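Local coordinates for protein alanine racemase (Actinobacillus succinogenes, PDB 3C3K) that probably binds a small ligand between the two lobes of its periplasmic binding protein-like fold, at residues B[129-134]-B[160-165]; B[107-112]-B[139-144]; B[67-72]-B[245-250]; B[15-20]-B[45-50]. All coordinates share one frame; numbering follows the deposited sequence.

Contact 1 of 4, residues B[129-134]-B[160-165]; sequences LINHDL and ISYAEN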
loop_
_atom_site.group_PDB
_atom_site.type_symbol
_atom_site.label_atom_id
_atom_site.label_comp_id
_atom_site.label_asym_id
_atom_site.label_seq_id
_atom_site.Cartn_x
_atom_site.Cartn_y
_atom_site.Cartn_z
ATOM N N LEU B 129 7.299 -14.761 -18.055
ATOM C CA LEU B 129 6.389 -13.727 -17.588
ATOM C C LEU B 129 5.660 -14.206 -16.324
ATOM O O LEU B 129 5.178 -15.352 -16.252
ATOM C CB LEU B 129 5.374 -13.351 -18.698
ATOM C CG LEU B 129 4.322 -12.267 -18.402
ATOM C CD1 LEU B 129 5.021 -10.854 -18.528
ATOM C CD2 LEU B 129 3.153 -12.318 -19.388
ATOM N N ILE B 130 5.651 -13.370 -15.294
ATOM C CA ILE B 130 4.762 -13.621 -14.167
ATOM C C ILE B 130 3.600 -12.630 -14.386
ATOM O O ILE B 130 3.803 -11.381 -14.340
ATOM C CB ILE B 130 5.441 -13.378 -12.768
ATOM C CG1 ILE B 130 6.608 -14.324 -12.583
ATOM C CG2 ILE B 130 4.398 -13.622 -11.607
ATOM C CD1 ILE B 130 7.365 -14.159 -11.288
ATOM N N ASN B 131 2.427 -13.161 -14.707
ATOM C CA ASN B 131 1.266 -12.292 -14.909
ATOM C C ASN B 131 0.321 -12.424 -13.689
ATOM O O ASN B 131 0.557 -13.260 -12.804
ATOM C CB ASN B 131 0.592 -12.626 -16.255
ATOM C CG ASN B 131 -0.210 -11.484 -16.814
ATOM O OD1 ASN B 131 -0.555 -10.544 -16.095
ATOM N ND2 ASN B 131 -0.607 -11.590 -18.092
ATOM N N HIS B 132 -0.735 -11.631 -13.592
ATOM C CA HIS B 132 -1.535 -11.749 -12.365
ATOM C C HIS B 132 -2.999 -12.029 -12.660
ATOM O O HIS B 132 -3.425 -13.235 -12.650
ATOM C CB HIS B 132 -1.250 -10.600 -11.352
ATOM C CG HIS B 132 -2.253 -10.471 -10.239
ATOM N ND1 HIS B 132 -2.641 -11.531 -9.441
ATOM C CD2 HIS B 132 -2.940 -9.387 -9.774
ATOM C CE1 HIS B 132 -3.529 -11.113 -8.542
ATOM N NE2 HIS B 132 -3.737 -9.823 -8.727
ATOM N N ASP B 133 -3.774 -11.000 -12.960
ATOM C CA ASP B 133 -5.261 -11.133 -13.118
ATOM C C ASP B 133 -5.660 -10.620 -14.495
ATOM O O ASP B 133 -5.709 -9.409 -14.735
ATOM C CB ASP B 133 -5.911 -10.271 -12.027
ATOM C CG ASP B 133 -7.460 -10.247 -12.054
ATOM O OD1 ASP B 133 -8.182 -10.943 -12.829
ATOM O OD2 ASP B 133 -7.948 -9.463 -11.213
ATOM N N LEU B 134 -5.910 -11.557 -15.404
ATOM C CA LEU B 134 -6.255 -11.246 -16.793
ATOM C C LEU B 134 -7.600 -10.557 -17.053
ATOM O O LEU B 134 -7.884 -10.285 -18.196
ATOM C CB LEU B 134 -6.176 -12.524 -17.660
ATOM C CG LEU B 134 -4.786 -13.056 -18.115
ATOM C CD1 LEU B 134 -5.030 -14.314 -18.975
ATOM C CD2 LEU B 134 -3.964 -12.062 -18.917
ATOM N N ILE B 160 4.596 -18.540 -18.995
ATOM C CA ILE B 160 3.826 -17.613 -18.191
ATOM C C ILE B 160 3.372 -18.311 -16.941
ATOM O O ILE B 160 2.841 -19.458 -16.995
ATOM C CB ILE B 160 2.593 -17.147 -18.973
ATOM C CG1 ILE B 160 3.040 -16.502 -20.261
ATOM C CG2 ILE B 160 1.712 -16.193 -18.123
ATOM C CD1 ILE B 160 1.948 -16.327 -21.340
ATOM N N SER B 161 3.557 -17.638 -15.814
ATOM C CA SER B 161 3.068 -18.221 -14.600
ATOM C C SER B 161 2.177 -17.167 -13.944
ATOM O O SER B 161 2.500 -15.988 -14.003
ATOM C CB SER B 161 4.293 -18.538 -13.740
ATOM O OG SER B 161 3.917 -18.901 -12.445
ATOM N N TYR B 162 1.054 -17.557 -13.348
ATOM C CA TYR B 162 0.080 -16.557 -12.925
ATOM C C TYR B 162 0.103 -16.433 -11.438
ATOM O O TYR B 162 -0.021 -17.428 -10.698
ATOM C CB TYR B 162 -1.354 -16.846 -13.436
ATOM C CG TYR B 162 -1.470 -16.741 -14.940
ATOM C CD1 TYR B 162 -1.736 -15.522 -15.533
ATOM C CD2 TYR B 162 -1.304 -17.866 -15.777
ATOM C CE1 TYR B 162 -1.818 -15.390 -16.889
ATOM C CE2 TYR B 162 -1.415 -17.745 -17.193
ATOM C CZ TYR B 162 -1.668 -16.481 -17.725
ATOM O OH TYR B 162 -1.745 -16.220 -19.086
ATOM N N ALA B 163 0.324 -15.212 -10.966
ATOM C CA ALA B 163 0.303 -15.047 -9.523
ATOM C C ALA B 163 -1.138 -14.974 -9.070
ATOM O O ALA B 163 -1.902 -14.248 -9.641
ATOM C CB ALA B 163 1.089 -13.780 -9.109
ATOM N N GLU B 164 -1.531 -15.667 -8.013
ATOM C CA GLU B 164 -2.946 -15.537 -7.599
ATOM C C GLU B 164 -3.234 -14.219 -6.903
ATOM O O GLU B 164 -4.248 -13.547 -7.166
ATOM C CB GLU B 164 -3.421 -16.688 -6.719
ATOM C CG GLU B 164 -4.762 -16.339 -6.083
ATOM C CD GLU B 164 -5.620 -17.543 -5.739
ATOM O OE1 GLU B 164 -5.153 -18.419 -4.974
ATOM O OE2 GLU B 164 -6.781 -17.590 -6.205
ATOM N N ASN B 165 -2.345 -13.830 -6.014
ATOM C CA ASN B 165 -2.511 -12.548 -5.322
ATOM C C ASN B 165 -1.459 -11.559 -5.732
ATOM O O ASN B 165 -0.485 -11.954 -6.314
ATOM C CB ASN B 165 -2.408 -12.804 -3.845
ATOM C CG ASN B 165 -3.498 -13.722 -3.375
ATOM O OD1 ASN B 165 -4.660 -13.444 -3.563
ATOM N ND2 ASN B 165 -3.128 -14.843 -2.823
#
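Two rings stand at this end of the sheet. The Tyr162 ring has Ile160 CG2 above one face, displaced toward the rim, while the His132 ring carries Asp133 CB on one face and meets the backbone carbonyl of Ala163 at its edge. Both sit where parallel strands 127-131 and 159-162 run out, the two strands of a beta-alpha-beta unit joined by helix 137-152 in the periplasmic binding protein-like domain.

The strands are laced by a ladder of bonds: Ser161 N gives to Leu129 O at 2.8 Å, Asn131 N to Ser161 O at 2.9 Å, and Ala163 N to Asn131 O at 2.7 Å. Beyond the last rung a side chain continues the pattern. With CG anti to its backbone N, His132 turns ND1 onto Ala163 O at 2.8 Å, almost straight at 173°; the acceptor is in the ring plane, but the donor stands 44° above the carbonyl plane. The bond implies that ND1 carries the proton.

On the face that also carries Leu129, the side chains of Asn131 and Tyr162 run side by side, pointing the same way, amide and ring 23° apart, and Asn131 CB lies 3.7 Å from Tyr162 CE1. Leu134 crosses the phenol at about a right angle, while the hydroxyl bonds to Glu143 of helix 137-152, which also takes Asn131 ND2. The other face looks to helix 168-179, and there Ile130 CG2 lies 4.1 Å from Ala163 CB.

Contact 2 of 4, residues B[107-112]-B[139-144]; sequences DDVAAS and AQHRES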
loop_
_atom_site.group_PDB
_atom_site.type_symbol
_atom_site.label_atom_id
_atom_site.label_comp_id
_atom_site.label_asym_id
_atom_site.label_seq_id
_atom_site.Cartn_x
_atom_site.Cartn_y
_atom_site.Cartn_z
ATOM N N ASP B 107 0.871 3.373 -22.467
ATOM C CA ASP B 107 0.722 2.360 -23.515
ATOM C C ASP B 107 1.403 1.050 -23.058
ATOM O O ASP B 107 2.596 0.892 -23.187
ATOM C CB ASP B 107 1.397 2.863 -24.804
ATOM C CG ASP B 107 1.241 1.909 -25.966
ATOM O OD1 ASP B 107 0.949 0.707 -25.819
ATOM O OD2 ASP B 107 1.446 2.362 -27.080
ATOM N N ASP B 108 0.619 0.098 -22.580
ATOM C CA ASP B 108 1.127 -1.145 -22.042
ATOM C C ASP B 108 1.783 -2.024 -23.077
ATOM O O ASP B 108 2.735 -2.769 -22.772
ATOM C CB ASP B 108 0.024 -1.881 -21.320
ATOM C CG ASP B 108 -0.265 -1.256 -19.949
ATOM O OD1 ASP B 108 0.681 -1.246 -19.175
ATOM O OD2 ASP B 108 -1.352 -0.717 -19.684
ATOM N N VAL B 109 1.256 -2.004 -24.287
ATOM C CA VAL B 109 1.855 -2.843 -25.355
ATOM C C VAL B 109 3.204 -2.338 -25.721
ATOM O O VAL B 109 4.105 -3.128 -25.772
ATOM C CB VAL B 109 0.980 -2.923 -26.608
ATOM C CG1 VAL B 109 1.674 -3.807 -27.721
ATOM C CG2 VAL B 109 -0.257 -3.576 -26.230
ATOM N N ALA B 110 3.380 -1.016 -25.891
ATOM C CA ALA B 110 4.705 -0.505 -26.253
ATOM C C ALA B 110 5.729 -0.741 -25.132
ATOM O O ALA B 110 6.868 -1.125 -25.424
ATOM C CB ALA B 110 4.691 1.009 -26.632
ATOM N N ALA B 111 5.353 -0.487 -23.875
ATOM C CA ALA B 111 6.259 -0.742 -22.745
ATOM C C ALA B 111 6.667 -2.203 -22.654
ATOM O O ALA B 111 7.825 -2.446 -22.417
ATOM C CB ALA B 111 5.636 -0.309 -21.439
ATOM N N SER B 112 5.727 -3.169 -22.754
ATOM C CA SER B 112 6.141 -4.543 -22.610
ATOM C C SER B 112 6.965 -5.084 -23.752
ATOM O O SER B 112 7.858 -5.862 -23.508
ATOM C CB SER B 112 4.995 -5.483 -22.242
ATOM O OG SER B 112 3.896 -5.041 -22.939
ATOM N N ALA B 139 -3.324 -6.270 -18.139
ATOM C CA ALA B 139 -2.602 -7.530 -17.944
ATOM C C ALA B 139 -2.623 -8.346 -19.231
ATOM O O ALA B 139 -1.655 -9.081 -19.545
ATOM C CB ALA B 139 -3.131 -8.331 -16.745
ATOM N N GLN B 140 -3.702 -8.211 -19.990
ATOM C CA GLN B 140 -3.815 -8.893 -21.300
ATOM C C GLN B 140 -2.778 -8.319 -22.306
ATOM O O GLN B 140 -2.097 -9.060 -23.022
ATOM C CB GLN B 140 -5.214 -8.697 -21.833
ATOM C CG GLN B 140 -6.358 -9.461 -21.018
ATOM C CD GLN B 140 -7.712 -8.993 -21.486
ATOM O OE1 GLN B 140 -7.885 -8.785 -22.648
ATOM N NE2 GLN B 140 -8.632 -8.759 -20.581
ATOM N N HIS B 141 -2.643 -7.002 -22.323
ATOM C CA HIS B 141 -1.763 -6.320 -23.266
ATOM C C HIS B 141 -0.305 -6.633 -22.945
ATOM O O HIS B 141 0.548 -6.738 -23.860
ATOM C CB HIS B 141 -1.917 -4.799 -23.119
ATOM C CG HIS B 141 -3.105 -4.241 -23.832
ATOM N ND1 HIS B 141 -3.848 -4.976 -24.735
ATOM C CD2 HIS B 141 -3.684 -3.027 -23.769
ATOM C CE1 HIS B 141 -4.823 -4.229 -25.214
ATOM N NE2 HIS B 141 -4.730 -3.031 -24.663
ATOM N N ARG B 142 0.017 -6.719 -21.650
ATOM C CA ARG B 142 1.409 -7.006 -21.278
ATOM C C ARG B 142 1.708 -8.424 -21.688
ATOM O O ARG B 142 2.766 -8.690 -22.188
ATOM C CB ARG B 142 1.698 -6.761 -19.775
ATOM C CG ARG B 142 1.739 -5.198 -19.360
ATOM C CD ARG B 142 1.696 -5.003 -17.795
ATOM N NE ARG B 142 1.227 -3.646 -17.533
ATOM C CZ ARG B 142 0.869 -3.152 -16.366
ATOM N NH1 ARG B 142 1.032 -3.865 -15.246
ATOM N NH2 ARG B 142 0.416 -1.899 -16.325
ATOM N N GLU B 143 0.758 -9.338 -21.503
ATOM C CA GLU B 143 0.945 -10.724 -21.952
ATOM C C GLU B 143 1.103 -10.857 -23.482
ATOM O O GLU B 143 1.961 -11.596 -23.904
ATOM C CB GLU B 143 -0.166 -11.638 -21.389
ATOM C CG GLU B 143 -0.027 -13.104 -21.758
ATOM C CD GLU B 143 -0.974 -14.064 -21.027
ATOM O OE1 GLU B 143 -1.062 -14.064 -19.789
ATOM O OE2 GLU B 143 -1.613 -14.901 -21.700
ATOM N N SER B 144 0.312 -10.112 -24.294
ATOM C CA SER B 144 0.345 -10.231 -25.767
ATOM C C SER B 144 1.630 -9.653 -26.206
ATOM O O SER B 144 2.277 -10.209 -27.046
ATOM C CB SER B 144 -0.665 -9.303 -26.510
ATOM O OG SER B 144 -1.963 -9.419 -26.087
#
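Asp107 opens helix 108-121 as its N-cap: OD1 accepts from Ala110 N at 3.0 Å, met from well above the carboxylate plane. Next, the CB of Asp108 is directed at the neighbouring helix, CG lies beside its own backbone N, and OD1 takes two donors of Arg142, NH2 at 2.9 Å and NE at 3.0 Å, in a salt bridge. The grip is side-on and falls on a single oxygen, which lies in the guanidinium plane although the two planar groups are turned 56° apart. The arginine reaches there with its chain extended from CG to NE; Phe219 adds a cation-pi contact, and NH2 also bonds a glycerol molecule.

Helices 108-121 and 137-152 stand before and after strand 127-131 in an alpha/beta lobe of the periplasmic binding protein-like fold, and over 108-112 and 139-144 their axes come within 8.0 Å, at 37°. Val109 lays CG2 over one face of the His141 imidazole, a CH-pi contact 4.2 Å from the ring centroid, and meets His141 CB at 3.7 Å. One turn on from Asp108, Ser112 bends OG back to Asp108 O at 2.6 Å, a carbonyl that Ser112 N also uses; folded this way, OG rests 3.6 Å from Arg142 CA.

Contact 3 of 4, residues B[67-72]-B[245-250]; sequences GVITMD and KAVSLL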
loop_
_atom_site.group_PDB
_atom_site.type_symbol
_atom_site.label_atom_id
_atom_site.label_comp_id
_atom_site.label_asym_id
_atom_site.label_seq_id
_atom_site.Cartn_x
_atom_site.Cartn_y
_atom_site.Cartn_z
ATOM N N GLY B 67 -19.064 12.618 -9.217
ATOM C CA GLY B 67 -18.388 11.986 -10.366
ATOM C C GLY B 67 -17.570 10.794 -9.893
ATOM O O GLY B 67 -17.325 10.650 -8.696
ATOM N N VAL B 68 -17.216 9.902 -10.817
ATOM C CA VAL B 68 -16.475 8.687 -10.489
ATOM C C VAL B 68 -15.185 8.518 -11.357
ATOM O O VAL B 68 -15.200 8.741 -12.555
ATOM C CB VAL B 68 -17.451 7.444 -10.489
ATOM C CG1 VAL B 68 -18.292 7.448 -11.676
ATOM C CG2 VAL B 68 -16.706 6.075 -10.378
ATOM N N ILE B 69 -14.052 8.213 -10.696
ATOM C CA ILE B 69 -12.824 7.739 -11.377
ATOM C C ILE B 69 -12.684 6.300 -11.036
ATOM O O ILE B 69 -12.820 5.937 -9.880
ATOM C CB ILE B 69 -11.597 8.520 -10.909
ATOM C CG1 ILE B 69 -11.812 9.982 -11.261
ATOM C CG2 ILE B 69 -10.284 7.982 -11.604
ATOM C CD1 ILE B 69 -10.770 10.933 -10.591
ATOM N N THR B 70 -12.592 5.461 -12.049
ATOM C CA THR B 70 -12.474 4.019 -11.873
ATOM C C THR B 70 -11.093 3.499 -12.356
ATOM O O THR B 70 -10.567 3.960 -13.358
ATOM C CB THR B 70 -13.647 3.233 -12.554
ATOM O OG1 THR B 70 -13.537 1.846 -12.149
ATOM C CG2 THR B 70 -13.657 3.379 -14.109
ATOM N N MET B 71 -10.508 2.576 -11.584
ATOM C CA MET B 71 -9.318 1.918 -11.954
ATOM C C MET B 71 -9.695 0.409 -12.200
ATOM O O MET B 71 -8.818 -0.411 -12.428
ATOM C CB MET B 71 -8.244 2.039 -10.855
ATOM C CG MET B 71 -7.977 3.502 -10.238
ATOM S SD MET B 71 -6.695 3.372 -8.880
ATOM C CE MET B 71 -5.392 3.068 -9.934
ATOM N N ASP B 72 -10.995 0.083 -12.270
ATOM C CA ASP B 72 -11.378 -1.327 -12.549
ATOM C C ASP B 72 -11.159 -1.826 -13.963
ATOM O O ASP B 72 -10.919 -1.027 -14.908
ATOM C CB ASP B 72 -12.846 -1.523 -12.207
ATOM C CG ASP B 72 -13.091 -1.672 -10.707
ATOM O OD1 ASP B 72 -12.123 -1.800 -9.974
ATOM O OD2 ASP B 72 -14.282 -1.788 -10.307
ATOM N N LYS B 245 -4.329 13.887 -13.605
ATOM C CA LYS B 245 -4.918 14.095 -14.933
ATOM C C LYS B 245 -6.315 13.538 -14.943
ATOM O O LYS B 245 -7.219 14.144 -15.536
ATOM C CB LYS B 245 -3.992 13.514 -16.059
ATOM C CG LYS B 245 -4.507 13.730 -17.553
ATOM C CD LYS B 245 -4.776 15.219 -17.824
ATOM C CE LYS B 245 -4.212 15.706 -19.125
ATOM N NZ LYS B 245 -4.218 17.225 -19.186
ATOM N N ALA B 246 -6.533 12.396 -14.264
ATOM C CA ALA B 246 -7.867 11.815 -14.198
ATOM C C ALA B 246 -8.826 12.839 -13.596
ATOM O O ALA B 246 -9.846 13.149 -14.175
ATOM C CB ALA B 246 -7.880 10.432 -13.469
ATOM N N VAL B 247 -8.442 13.473 -12.504
ATOM C CA VAL B 247 -9.254 14.550 -11.922
ATOM C C VAL B 247 -9.504 15.698 -12.841
ATOM O O VAL B 247 -10.665 16.170 -12.920
ATOM C CB VAL B 247 -8.677 15.052 -10.577
ATOM C CG1 VAL B 247 -9.485 16.268 -10.041
ATOM C CG2 VAL B 247 -8.679 13.906 -9.614
ATOM N N SER B 248 -8.447 16.150 -13.523
ATOM C CA SER B 248 -8.562 17.170 -14.537
ATOM C C SER B 248 -9.592 16.873 -15.611
ATOM O O SER B 248 -10.328 17.789 -16.018
ATOM C CB SER B 248 -7.224 17.454 -15.209
ATOM O OG SER B 248 -6.568 18.379 -14.359
ATOM N N LEU B 249 -9.633 15.610 -16.036
ATOM C CA LEU B 249 -10.612 15.176 -17.017
ATOM C C LEU B 249 -12.011 15.136 -16.415
ATOM O O LEU B 249 -13.033 15.444 -17.124
ATOM C CB LEU B 249 -10.211 13.825 -17.642
ATOM C CG LEU B 249 -8.888 13.708 -18.434
ATOM C CD1 LEU B 249 -8.656 12.247 -18.958
ATOM C CD2 LEU B 249 -8.935 14.670 -19.575
ATOM N N LEU B 250 -12.090 14.760 -15.144
ATOM C CA LEU B 250 -13.370 14.695 -14.442
ATOM C C LEU B 250 -13.907 16.098 -14.261
ATOM O O LEU B 250 -15.105 16.314 -14.315
ATOM C CB LEU B 250 -13.251 14.033 -13.045
ATOM C CG LEU B 250 -14.578 13.513 -12.492
ATOM C CD1 LEU B 250 -14.917 12.236 -13.233
ATOM C CD2 LEU B 250 -14.467 13.212 -10.991
#
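Residues 245-250 of helix 239-254 run roughly against strand 68-70, at 142° with axes 9.3 Å apart; the strand is a member of the parallel sheet in one alpha/beta lobe of the periplasmic binding protein-like fold. The close part is wholly apolar and buried, and Ile69 carries it. Its CG2 branch, anti to the backbone N, reaches Ala246 CB at 3.9 Å, while the CG1 arm, anti to the carbonyl carbon, sets CD1 3.8 Å from Val247 CG2, the two side chains crossing at about a right angle. Ile69 thus fits among three residues spanning one helical turn, the third being Leu250.

Matters differ toward the ends. Lys245 and Ser248 lie on the partly exposed side of the helix, turned from the strand, and past Ile69 the strand leaves the helix altogether: Thr70 OG1 accepts from Asp72 N at 3.1 Å in an ST turn that leads the chain away, and Met71 packs instead on Phe22 and Val26 of helix 21-35. At Gly67 the fit closes up again. Gly67 has no side chain, so the forked end of Leu250 comes down on the bare backbone, CD2 at 4.1 Å from Gly67 C and CD1 at 3.6 Å from Val68 O.

Contact 4 of 4, residues B[15-20]-B[45-50]; sequences VSNIAN and NTESDL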
loop_
_atom_site.group_PDB
_atom_site.type_symbol
_atom_site.label_atom_id
_atom_site.label_comp_id
_atom_site.label_asym_id
_atom_site.label_seq_id
_atom_site.Cartn_x
_atom_site.Cartn_y
_atom_site.Cartn_z
ATOM N N VAL B 15 -11.199 1.779 -6.723
ATOM C CA VAL B 15 -9.811 1.336 -6.733
ATOM C C VAL B 15 -9.722 -0.155 -7.070
ATOM O O VAL B 15 -10.520 -0.971 -6.561
ATOM C CB VAL B 15 -9.243 1.581 -5.331
ATOM C CG1 VAL B 15 -7.839 1.061 -5.180
ATOM C CG2 VAL B 15 -9.232 3.092 -5.095
ATOM N N SER B 16 -8.777 -0.517 -7.935
ATOM C CA SER B 16 -8.641 -1.926 -8.280
ATOM C C SER B 16 -8.048 -2.775 -7.146
ATOM O O SER B 16 -8.438 -3.901 -6.955
ATOM C CB SER B 16 -7.818 -2.062 -9.566
ATOM O OG SER B 16 -6.614 -1.381 -9.371
ATOM N N ASN B 17 -7.119 -2.249 -6.375
ATOM C CA ASN B 17 -6.643 -2.991 -5.176
ATOM C C ASN B 17 -5.924 -2.038 -4.249
ATOM O O ASN B 17 -4.858 -1.512 -4.535
ATOM C CB ASN B 17 -5.702 -4.172 -5.588
ATOM C CG ASN B 17 -5.230 -5.009 -4.409
ATOM O OD1 ASN B 17 -5.283 -4.585 -3.261
ATOM N ND2 ASN B 17 -4.727 -6.218 -4.708
ATOM N N ILE B 18 -6.520 -1.820 -3.118
ATOM C CA ILE B 18 -6.045 -0.837 -2.199
ATOM C C ILE B 18 -4.657 -1.230 -1.617
ATOM O O ILE B 18 -3.905 -0.355 -1.163
ATOM C CB ILE B 18 -7.151 -0.582 -1.131
ATOM C CG1 ILE B 18 -7.155 0.899 -0.766
ATOM C CG2 ILE B 18 -7.155 -1.677 0.017
ATOM C CD1 ILE B 18 -8.012 1.209 0.416
ATOM N N ALA B 19 -4.313 -2.512 -1.666
ATOM C CA ALA B 19 -2.984 -2.973 -1.285
ATOM C C ALA B 19 -1.911 -2.872 -2.351
ATOM O O ALA B 19 -0.735 -3.038 -2.036
ATOM C CB ALA B 19 -2.969 -4.377 -0.681
ATOM N N ASN B 20 -2.299 -2.539 -3.576
ATOM C CA ASN B 20 -1.347 -2.309 -4.666
ATOM C C ASN B 20 -0.739 -0.916 -4.544
ATOM O O ASN B 20 -1.438 0.063 -4.608
ATOM C CB ASN B 20 -2.076 -2.457 -5.980
ATOM C CG ASN B 20 -1.156 -2.374 -7.169
ATOM O OD1 ASN B 20 0.051 -2.210 -7.026
ATOM N ND2 ASN B 20 -1.735 -2.516 -8.372
ATOM N N ASN B 45 -12.871 -0.039 -2.489
ATOM C CA ASN B 45 -11.931 -1.054 -2.914
ATOM C C ASN B 45 -12.734 -2.086 -3.644
ATOM O O ASN B 45 -13.113 -3.129 -3.083
ATOM C CB ASN B 45 -11.196 -1.698 -1.717
ATOM C CG ASN B 45 -10.118 -2.625 -2.174
ATOM O OD1 ASN B 45 -9.332 -2.263 -3.074
ATOM N ND2 ASN B 45 -10.095 -3.857 -1.616
ATOM N N THR B 46 -12.996 -1.792 -4.913
ATOM C CA THR B 46 -14.004 -2.561 -5.698
ATOM C C THR B 46 -13.381 -3.839 -6.220
ATOM O O THR B 46 -14.029 -4.890 -6.325
ATOM C CB THR B 46 -14.612 -1.689 -6.875
ATOM O OG1 THR B 46 -13.565 -0.973 -7.532
ATOM C CG2 THR B 46 -15.559 -0.661 -6.353
ATOM N N GLU B 47 -12.104 -3.758 -6.583
ATOM C CA GLU B 47 -11.394 -4.934 -7.161
ATOM C C GLU B 47 -12.121 -5.615 -8.301
ATOM O O GLU B 47 -12.183 -6.887 -8.362
ATOM C CB GLU B 47 -11.146 -5.978 -6.083
ATOM C CG GLU B 47 -10.463 -5.409 -4.869
ATOM C CD GLU B 47 -10.027 -6.488 -3.884
ATOM O OE1 GLU B 47 -10.736 -6.798 -2.909
ATOM O OE2 GLU B 47 -8.943 -7.027 -4.085
ATOM N N SER B 48 -12.728 -4.798 -9.164
ATOM C CA SER B 48 -13.492 -5.279 -10.283
ATOM C C SER B 48 -14.505 -6.350 -9.942
ATOM O O SER B 48 -14.735 -7.305 -10.701
ATOM C CB SER B 48 -12.550 -5.741 -11.390
ATOM O OG SER B 48 -11.634 -4.682 -11.671
ATOM N N ASP B 49 -15.089 -6.193 -8.768
ATOM C CA ASP B 49 -16.172 -7.007 -8.256
ATOM C C ASP B 49 -17.427 -6.212 -8.493
ATOM O O ASP B 49 -17.597 -5.100 -7.941
ATOM C CB ASP B 49 -15.963 -7.198 -6.753
ATOM C CG ASP B 49 -17.044 -8.005 -6.108
ATOM O OD1 ASP B 49 -18.207 -7.944 -6.577
ATOM O OD2 ASP B 49 -16.732 -8.704 -5.119
ATOM N N LEU B 50 -18.289 -6.766 -9.333
ATOM C CA LEU B 50 -19.419 -6.008 -9.866
ATOM C C LEU B 50 -20.407 -5.643 -8.794
ATOM O O LEU B 50 -20.995 -4.544 -8.844
ATOM C CB LEU B 50 -20.110 -6.801 -10.947
ATOM C CG LEU B 50 -21.196 -6.095 -11.728
ATOM C CD1 LEU B 50 -20.631 -4.910 -12.454
ATOM C CD2 LEU B 50 -21.743 -7.140 -12.752
#
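Asn45 swings CG anti to its backbone N (chi1 -173°), which carries OD1 over to the loop after strand 9-15. There it accepts from Ile18 N at 2.8 Å, along a bent path of 139° and from above the amide plane. Ile18 holds CG2 in the crowded position between its N and carbonyl carbon, so that CB and CG2 both press on the Asn45 amide, CB at 3.4 Å from OD1. Glu47 N gives Val15 O a nearly straight bond of 3.2 Å, 171°. Thr46 N adds a weak bond of 3.1 Å to the same Val15 O.

These loops follow strands 9-15 and 39-45 at the C-terminal edge of a parallel sheet, where binding proteins of this fold usually form their ligand cleft. In the first loop Asn17 OD1 takes Ala19 N at 2.8 Å, an Asx turn within a type I turn from Asn17 to Asn20, and Asn20 then caps helix 21-35 while its ND2 bonds glycerol.

Asn45 ND2 donates to Glu31 of the second subunit, and Ile18 packs on Leu43 of that subunit. One amide therefore works in both directions, its oxygen accepting from the loop and its nitrogen facing a carboxylate that probably polarises it further, which probably couples the shape of the loop to the subunit contact.

The four contacts fall into two pairs, one to a lobe. Contacts 1 and 2 lie with centres 13 Å apart: helix 137-152, half of contact 2, connects the two strands of contact 1, and Leu134 O meets Gln140 NE2 at 2.9 Å. Contacts 3 and 4, 15 Å apart between centres, meet just past strand 68-70: Asp72 OD1 approaches Thr46 OG1 at 3.0 Å, a weak bond. Between the pairs, contact 4 faces contact 1 with nearest atoms about 5 Å apart, and Asn20 touches Leu166 just past 160-165. Glycerol, probably from the crystallisation liquor, bonds Arg142 in contact 2 and Asn20 in contact 4, consistent with a ligand pocket between the lobes. The centres of contacts 1 and 3 are about 27 Å apart.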